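Local coordinates for protein copper-transporting ATPase (Sulfolobus solfataricus, PDB 2YJ4) that probably uses ATP hydrolysis to move copper or related metal cations across the cell membrane, this chain being its soluble nucleotide-binding and phosphorylation part, at residues Ser220-Asn225 against Asn232-Ile237; Thr30-Lys35 against Val201-Asp206. The protein carries 1 engineered substitution. All coordinates share one frame; numbering follows the deposited sequence.

Contact 1 (Ser220-Asn225 against Asn232-Ile237)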
ATOM      1  N   SER A 220      16.002   5.726   6.090  1.00 37.67           N
ATOM      2  CA  SER A 220      14.591   5.494   5.917  1.00 42.76           C
ATOM      3  C   SER A 220      13.918   6.664   5.206  1.00 42.52           C
ATOM      4  O   SER A 220      14.142   7.824   5.548  1.00 41.18           O
ATOM      5  CB  SER A 220      13.943   5.244   7.279  1.00 36.49           C
ATOM      6  OG  SER A 220      14.254   6.290   8.178  1.00 36.83           O
ATOM      7  N   VAL A 221      13.092   6.333   4.220  1.00 36.97           N
ATOM      8  CA  VAL A 221      12.284   7.309   3.530  1.00 41.39           C
ATOM      9  C   VAL A 221      10.796   7.020   3.722  1.00 39.67           C
ATOM     10  O   VAL A 221      10.337   5.909   3.489  1.00 39.31           O
ATOM     11  CB  VAL A 221      12.608   7.331   2.020  1.00 44.25           C
ATOM     12  CG1 VAL A 221      11.924   8.513   1.353  1.00 38.99           C
ATOM     13  CG2 VAL A 221      14.124   7.391   1.793  1.00 44.59           C
ATOM     14  N   ALA A 222      10.047   8.024   4.156  1.00 40.24           N
ATOM     15  CA  ALA A 222       8.592   7.934   4.205  1.00 41.59           C
ATOM     16  C   ALA A 222       7.983   8.687   3.007  1.00 53.02           C
ATOM     17  O   ALA A 222       8.546   9.677   2.526  1.00 49.15           O
ATOM     18  CB  ALA A 222       8.084   8.502   5.499  1.00 37.70           C
ATOM     19  N   MET A 223       6.843   8.213   2.518  1.00 47.01           N
ATOM     20  CA  MET A 223       6.135   8.908   1.456  1.00 45.67           C
ATOM     21  C   MET A 223       5.444  10.164   1.981  1.00 52.28           C
ATOM     22  O   MET A 223       5.164  10.279   3.177  1.00 53.70           O
ATOM     23  CB  MET A 223       5.094   7.990   0.833  1.00 51.26           C
ATOM     24  CG  MET A 223       5.688   6.771   0.161  1.00 54.36           C
ATOM     25  SD  MET A 223       6.751   7.199  -1.218  1.00 53.35           S
ATOM     26  CE  MET A 223       5.559   8.014  -2.294  1.00 48.12           C
ATOM     27  N   GLY A 224       5.170  11.107   1.084  1.00 48.33           N
ATOM     28  CA  GLY A 224       4.411  12.288   1.446  1.00 48.84           C
ATOM     29  C   GLY A 224       3.024  11.964   1.969  1.00 48.07           C
ATOM     30  O   GLY A 224       2.620  12.440   3.030  1.00 47.23           O
ATOM     31  N   ASN A 225       2.286  11.142   1.235  1.00 50.36           N
ATOM     32  CA  ASN A 225       0.938  10.790   1.668  1.00 55.26           C
ATOM     33  C   ASN A 225       0.960   9.778   2.811  1.00 56.30           C
ATOM     34  O   ASN A 225      -0.062   9.180   3.142  1.00 59.75           O
ATOM     35  CB  ASN A 225       0.084  10.294   0.493  1.00 55.21           C
ATOM     36  CG  ASN A 225       0.828   9.309  -0.403  1.00 67.73           C
ATOM     37  OD1 ASN A 225       1.075   8.148  -0.024  1.00 69.44           O
ATOM     38  ND2 ASN A 225       1.184   9.764  -1.606  1.00 57.92           N
ATOM     39  N   ASN A 232       7.443  10.421  11.543  1.00 56.19           N
ATOM     40  CA  ASN A 232       8.208  10.855  12.714  1.00 57.30           C
ATOM     41  C   ASN A 232       9.380   9.919  13.008  1.00 63.42           C
ATOM     42  O   ASN A 232      10.072  10.077  14.015  1.00 68.23           O
ATOM     43  CB  ASN A 232       7.342  10.955  13.976  1.00 62.62           C
ATOM     44  CG  ASN A 232       5.933  11.447  13.701  1.00 66.10           C
ATOM     45  OD1 ASN A 232       4.966  10.898  14.240  1.00 70.11           O
ATOM     46  ND2 ASN A 232       5.802  12.481  12.869  1.00 64.48           N
ATOM     47  N   VAL A 233       9.591   8.939  12.136  1.00 57.29           N
ATOM     48  CA  VAL A 233      10.652   7.960  12.336  1.00 61.28           C
ATOM     49  C   VAL A 233      11.575   7.882  11.111  1.00 61.00           C
ATOM     50  O   VAL A 233      12.662   7.285  11.176  1.00 55.64           O
ATOM     51  CB  VAL A 233      10.060   6.566  12.694  1.00 56.61           C
ATOM     52  CG1 VAL A 233      10.331   5.546  11.594  1.00 47.62           C
ATOM     53  CG2 VAL A 233      10.607   6.096  14.020  1.00 59.39           C
ATOM     54  N   ALA A 234      11.134   8.507  10.014  1.00 54.11           N
ATOM     55  CA  ALA A 234      11.867   8.530   8.746  1.00 48.33           C
ATOM     56  C   ALA A 234      12.981   9.566   8.718  1.00 51.94           C
ATOM     57  O   ALA A 234      12.830  10.656   9.266  1.00 55.32           O
ATOM     58  CB  ALA A 234      10.924   8.779   7.601  1.00 45.68           C
ATOM     59  N   ASP A 235      14.094   9.221   8.070  1.00 46.48           N
ATOM     60  CA  ASP A 235      15.190  10.161   7.873  1.00 47.06           C
ATOM     61  C   ASP A 235      14.784  11.216   6.853  1.00 48.54           C
ATOM     62  O   ASP A 235      15.134  12.381   6.986  1.00 47.60           O
ATOM     63  CB  ASP A 235      16.445   9.441   7.370  1.00 44.86           C
ATOM     64  CG  ASP A 235      17.049   8.525   8.410  1.00 54.58           C
ATOM     65  OD1 ASP A 235      17.232   8.982   9.559  1.00 57.83           O
ATOM     66  OD2 ASP A 235      17.325   7.347   8.077  1.00 47.97           O
ATOM     67  N   ILE A 236      14.035  10.782   5.843  1.00 43.31           N
ATOM     68  CA  ILE A 236      13.661  11.613   4.716  1.00 44.50           C
ATOM     69  C   ILE A 236      12.174  11.492   4.422  1.00 49.71           C
ATOM     70  O   ILE A 236      11.615  10.396   4.477  1.00 51.13           O
ATOM     71  CB  ILE A 236      14.419  11.175   3.452  1.00 41.96           C
ATOM     72  CG1 ILE A 236      15.930  11.317   3.657  1.00 43.20           C
ATOM     73  CG2 ILE A 236      13.960  11.974   2.249  1.00 39.88           C
ATOM     74  CD1 ILE A 236      16.750  10.740   2.532  1.00 33.63           C
ATOM     75  N   ILE A 237      11.532  12.611   4.103  1.00 44.08           N
ATOM     76  CA  ILE A 237      10.175  12.566   3.595  1.00 44.14           C
ATOM     77  C   ILE A 237      10.144  12.947   2.127  1.00 45.78           C
ATOM     78  O   ILE A 237      10.542  14.054   1.758  1.00 47.65           O
ATOM     79  CB  ILE A 237       9.231  13.534   4.319  1.00 47.75           C
ATOM     80  CG1 ILE A 237       9.430  13.490   5.827  1.00 49.55           C
ATOM     81  CG2 ILE A 237       7.812  13.178   3.990  1.00 46.40           C
ATOM     82  CD1 ILE A 237       9.094  12.156   6.422  1.00 50.81           C
TER
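Ser220 and Asp235 meet where two parallel strands of the sheet begin to pair, and they are tied together by side chain as well as backbone. Followed outward, the aspartate first lays its CB against the serine carbonyl, 3.4 Å from Ser220 O. Its CG stands anti to its own carbonyl carbon (chi1 -68°), which carries the carboxylate back alongside the serine. There OD2 takes the backbone N-H of Ser220, with 2.9 Å between Ser220 N and Asp235 OD2; the donor arrives on the anti side, 24° out of the carboxylate plane. The serine hydroxyl makes a second, weak bond to the same oxygen, while OD1 is held by Asn18 ND2. Ser220 OG sits between its own backbone N and carbonyl carbon (chi1 53°), and from there it accepts the N-H of Asp235 at 2.9 Å (Asp235 N to Ser220 OG). That N-H also leans weakly on Ser220 O, whose main donor is Ile236 N.

Further along, regular parallel pairing takes over, and Ala222 N reaches Ile236 O at 2.9 Å. One face of the sheet carries Val221 and Ile236, whose branches cross obliquely, CG1 of the valine 4.1 Å from CG2 of the isoleucine. On the other face the methyl of Ala222 rests on that of Ala234 at 3.5 Å between the two CB atoms, with Ile237 CD1 closing in beside it.

The pairing joins strands 219-223 and 236-238 of a beta-alpha-beta unit whose connection is the short helix 228-231. Strand 201-205 flanks 219-223 and bonds to Val221 and Met223, Leu214 of helix 211-216 packs on Ser220, and Leu246 of helix 243-250 lies against Val221.

Contact 2 (Thr30-Lys35 against Val201-Asp206). Engineered in segment 30-35: Asn34 (natural residue Asp).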
ATOM      1  N   THR A  30      21.445  -1.994  -0.504  1.00 54.90           N
ATOM      2  CA  THR A  30      20.162  -2.681  -0.579  1.00 51.01           C
ATOM      3  C   THR A  30      19.019  -1.688  -0.427  1.00 46.66           C
ATOM      4  O   THR A  30      18.970  -0.931   0.543  1.00 48.88           O
ATOM      5  CB  THR A  30      20.051  -3.762   0.501  1.00 53.17           C
ATOM      6  OG1 THR A  30      21.143  -4.679   0.370  1.00 55.06           O
ATOM      7  CG2 THR A  30      18.735  -4.517   0.378  1.00 46.18           C
ATOM      8  N   ILE A  31      18.118  -1.681  -1.404  1.00 47.00           N
ATOM      9  CA  ILE A  31      16.964  -0.784  -1.393  1.00 44.13           C
ATOM     10  C   ILE A  31      15.704  -1.613  -1.235  1.00 44.19           C
ATOM     11  O   ILE A  31      15.378  -2.421  -2.114  1.00 45.50           O
ATOM     12  CB  ILE A  31      16.838   0.024  -2.711  1.00 46.45           C
ATOM     13  CG1 ILE A  31      18.153   0.711  -3.052  1.00 47.76           C
ATOM     14  CG2 ILE A  31      15.742   1.096  -2.593  1.00 43.66           C
ATOM     15  CD1 ILE A  31      18.388   1.979  -2.255  1.00 45.49           C
ATOM     16  N   ILE A  32      14.998  -1.433  -0.124  1.00 36.11           N
ATOM     17  CA  ILE A  32      13.770  -2.201   0.085  1.00 41.34           C
ATOM     18  C   ILE A  32      12.520  -1.347  -0.047  1.00 38.00           C
ATOM     19  O   ILE A  32      12.397  -0.324   0.615  1.00 39.41           O
ATOM     20  CB  ILE A  32      13.731  -2.861   1.452  1.00 37.61           C
ATOM     21  CG1 ILE A  32      14.930  -3.804   1.630  1.00 45.14           C
ATOM     22  CG2 ILE A  32      12.435  -3.634   1.595  1.00 41.02           C
ATOM     23  CD1 ILE A  32      15.078  -4.356   3.070  1.00 40.08           C
ATOM     24  N   PHE A  33      11.607  -1.752  -0.918  1.00 33.14           N
ATOM     25  CA  PHE A  33      10.348  -1.042  -1.033  1.00 35.59           C
ATOM     26  C   PHE A  33       9.250  -1.781  -0.322  1.00 40.83           C
ATOM     27  O   PHE A  33       9.010  -2.945  -0.620  1.00 43.87           O
ATOM     28  CB  PHE A  33       9.937  -0.906  -2.486  1.00 40.27           C
ATOM     29  CG  PHE A  33      10.790   0.036  -3.267  1.00 46.93           C
ATOM     30  CD1 PHE A  33      10.493   1.390  -3.303  1.00 44.09           C
ATOM     31  CD2 PHE A  33      11.888  -0.425  -3.967  1.00 44.01           C
ATOM     32  CE1 PHE A  33      11.270   2.268  -4.031  1.00 45.84           C
ATOM     33  CE2 PHE A  33      12.675   0.447  -4.701  1.00 50.23           C
ATOM     34  CZ  PHE A  33      12.363   1.797  -4.734  1.00 48.79           C
ATOM     35  N   ASN A  34       8.587  -1.115   0.618  1.00 41.03           N
ATOM     36  CA  ASN A  34       7.264  -1.558   1.033  1.00 44.73           C
ATOM     37  C   ASN A  34       6.298  -1.277  -0.104  1.00 42.88           C
ATOM     38  O   ASN A  34       6.356  -0.215  -0.720  1.00 52.06           O
ATOM     39  CB  ASN A  34       6.811  -0.842   2.296  1.00 42.85           C
ATOM     40  CG  ASN A  34       7.616  -1.252   3.502  1.00 48.82           C
ATOM     41  OD1 ASN A  34       7.422  -2.346   4.047  1.00 47.77           O
ATOM     42  ND2 ASN A  34       8.538  -0.378   3.932  1.00 43.20           N
ATOM     43  N   LYS A  35       5.420  -2.226  -0.397  1.00 45.13           N
ATOM     44  CA  LYS A  35       4.535  -2.096  -1.541  1.00 45.41           C
ATOM     45  C   LYS A  35       3.529  -0.953  -1.386  1.00 50.75           C
ATOM     46  O   LYS A  35       3.653   0.084  -2.043  1.00 47.85           O
ATOM     47  CB  LYS A  35       3.794  -3.409  -1.818  1.00 41.91           C
ATOM     48  CG  LYS A  35       3.154  -3.455  -3.206  1.00 50.87           C
ATOM     49  CD  LYS A  35       2.007  -4.447  -3.356  1.00 49.16           C
ATOM     50  CE  LYS A  35       0.733  -3.912  -2.736  1.00 57.67           C
ATOM     51  NZ  LYS A  35      -0.483  -4.394  -3.452  1.00 61.99           N
ATOM     52  N   VAL A 201      20.902  -0.904   4.396  1.00 51.48           N
ATOM     53  CA  VAL A 201      19.573  -0.915   3.833  1.00 45.35           C
ATOM     54  C   VAL A 201      18.918   0.458   3.829  1.00 43.24           C
ATOM     55  O   VAL A 201      18.870   1.154   4.858  1.00 40.53           O
ATOM     56  CB  VAL A 201      18.689  -1.911   4.599  1.00 48.45           C
ATOM     57  CG1 VAL A 201      17.231  -1.825   4.109  1.00 46.67           C
ATOM     58  CG2 VAL A 201      19.256  -3.324   4.456  1.00 45.54           C
ATOM     59  N   LEU A 202      18.436   0.850   2.655  1.00 40.62           N
ATOM     60  CA  LEU A 202      17.592   2.034   2.531  1.00 44.43           C
ATOM     61  C   LEU A 202      16.191   1.536   2.231  1.00 40.62           C
ATOM     62  O   LEU A 202      16.007   0.699   1.344  1.00 39.49           O
ATOM     63  CB  LEU A 202      18.079   2.966   1.418  1.00 45.10           C
ATOM     64  CG  LEU A 202      17.303   4.291   1.313  1.00 44.50           C
ATOM     65  CD1 LEU A 202      18.171   5.398   0.762  1.00 43.76           C
ATOM     66  CD2 LEU A 202      16.035   4.141   0.492  1.00 46.05           C
ATOM     67  N   MET A 203      15.211   2.018   2.987  1.00 36.34           N
ATOM     68  CA  MET A 203      13.841   1.541   2.820  1.00 39.03           C
ATOM     69  C   MET A 203      12.890   2.686   2.631  1.00 37.27           C
ATOM     70  O   MET A 203      12.973   3.707   3.314  1.00 33.73           O
ATOM     71  CB  MET A 203      13.366   0.687   4.006  1.00 41.93           C
ATOM     72  CG  MET A 203      11.828   0.469   4.060  1.00 44.75           C
ATOM     73  SD  MET A 203      11.347  -0.629   5.423  1.00 44.81           S
ATOM     74  CE  MET A 203      12.837  -1.614   5.449  1.00 41.58           C
ATOM     75  N   ILE A 204      11.982   2.504   1.689  1.00 36.30           N
ATOM     76  CA  ILE A 204      10.911   3.450   1.504  1.00 43.44           C
ATOM     77  C   ILE A 204       9.618   2.806   2.000  1.00 39.18           C
ATOM     78  O   ILE A 204       9.314   1.665   1.656  1.00 37.34           O
ATOM     79  CB  ILE A 204      10.798   3.904   0.038  1.00 41.07           C
ATOM     80  CG1 ILE A 204      12.144   4.431  -0.451  1.00 43.47           C
ATOM     81  CG2 ILE A 204       9.756   4.996  -0.096  1.00 44.59           C
ATOM     82  CD1 ILE A 204      12.921   3.465  -1.310  1.00 41.90           C
ATOM     83  N   GLY A 205       8.882   3.541   2.822  1.00 36.98           N
ATOM     84  CA  GLY A 205       7.637   3.052   3.382  1.00 41.09           C
ATOM     85  C   GLY A 205       6.551   4.110   3.414  1.00 43.75           C
ATOM     86  O   GLY A 205       6.757   5.248   2.986  1.00 43.62           O
ATOM     87  N   ASP A 206       5.400   3.730   3.958  1.00 48.18           N
ATOM     88  CA  ASP A 206       4.188   4.538   3.904  1.00 51.58           C
ATOM     89  C   ASP A 206       3.083   3.848   4.682  1.00 59.03           C
ATOM     90  O   ASP A 206       2.527   2.837   4.230  1.00 61.11           O
ATOM     91  CB  ASP A 206       3.722   4.685   2.455  1.00 47.59           C
ATOM     92  CG  ASP A 206       2.388   5.400   2.336  1.00 59.06           C
ATOM     93  OD1 ASP A 206       1.357   4.789   2.701  1.00 57.64           O
ATOM     94  OD2 ASP A 206       2.370   6.571   1.869  1.00 61.22           O
TER
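Ile204 pushes its CD1 methyl into the angle between Ile31 and Phe33, a bump from one strand filling a hollow in the next. The methyl approaches the phenylalanine ring obliquely, closest at CE1 (3.4 Å from Ile204 CD1), and also meets Ile31 CG2 at 3.9 Å. The ring of Phe33, with CG anti to its own carbonyl carbon (chi1 -70°), runs alongside Ile204 and turns its CD1-CE1-CZ side to that methyl. An alanine in place of Phe33 is likely to open a gap beside this methyl, leaving the end of Ile204 without its aromatic wall. Nearer the start of the strands, Ile31 CD1 rests against Leu202 CB, the two side chains running the same way.

The face of Thr30, Ile32, Val201 and Met203 is fitted differently. Ile32 CD1 lodges against Val201 CG1 at 3.5 Å, the two side chains crossing, and Met203 CE touches Ile32 CD1 more loosely. Between these two faces the backbones form a parallel ladder through Leu202 N to Thr30 O, Ile32 N to Leu202 O, Ile204 N to Ile32 O and Asn34 N to Ile204 O.

At the ladder's end the engineered Asn34, an aspartate in nature, turns its amide across the neighbouring strand. ND2 gives a bond to Ile204 O at 3.2 Å, coming from above the carbonyl plane, 44° out of it; this oxygen therefore accepts two donors from one residue. A weak N-H...S bond joins Asn34 ND2 to Met203 SD, also 3.2 Å, while OD1 has a weak bond from Lys187.

Adjacent parallel strands ending together at the active-site edge are characteristic of the Rossmann-like HAD core. The aspartate replaced here begins the DKTG motif, and by analogy with other P-type ATPases it is probably the residue phosphorylated in the transport cycle.

Overall arrangement
Both contacts belong to one mixed, largely parallel sheet, the core of the haloacid dehalogenase-like domain, and their centres lie about 11 Å apart on the same side of the chain's centre. Across the sheet the four strands run 236-238, 219-223, 201-205, 30-34, so that 219-223 and 201-205 adjoin and join the contacts directly, through probable hydrogen bonds from Val221 N to Met203 O and from Gly205 N to Val221 O. Along the chain they come in series: contact 2 closes over 165 intervening residues, including the second, antiparallel sheet, before the short-range contact 1 opens. Contact 2 lies further inside the sheet and ends just before the ATP-binding Lys35, while contact 1 continues the sheet toward its 15-16 edge.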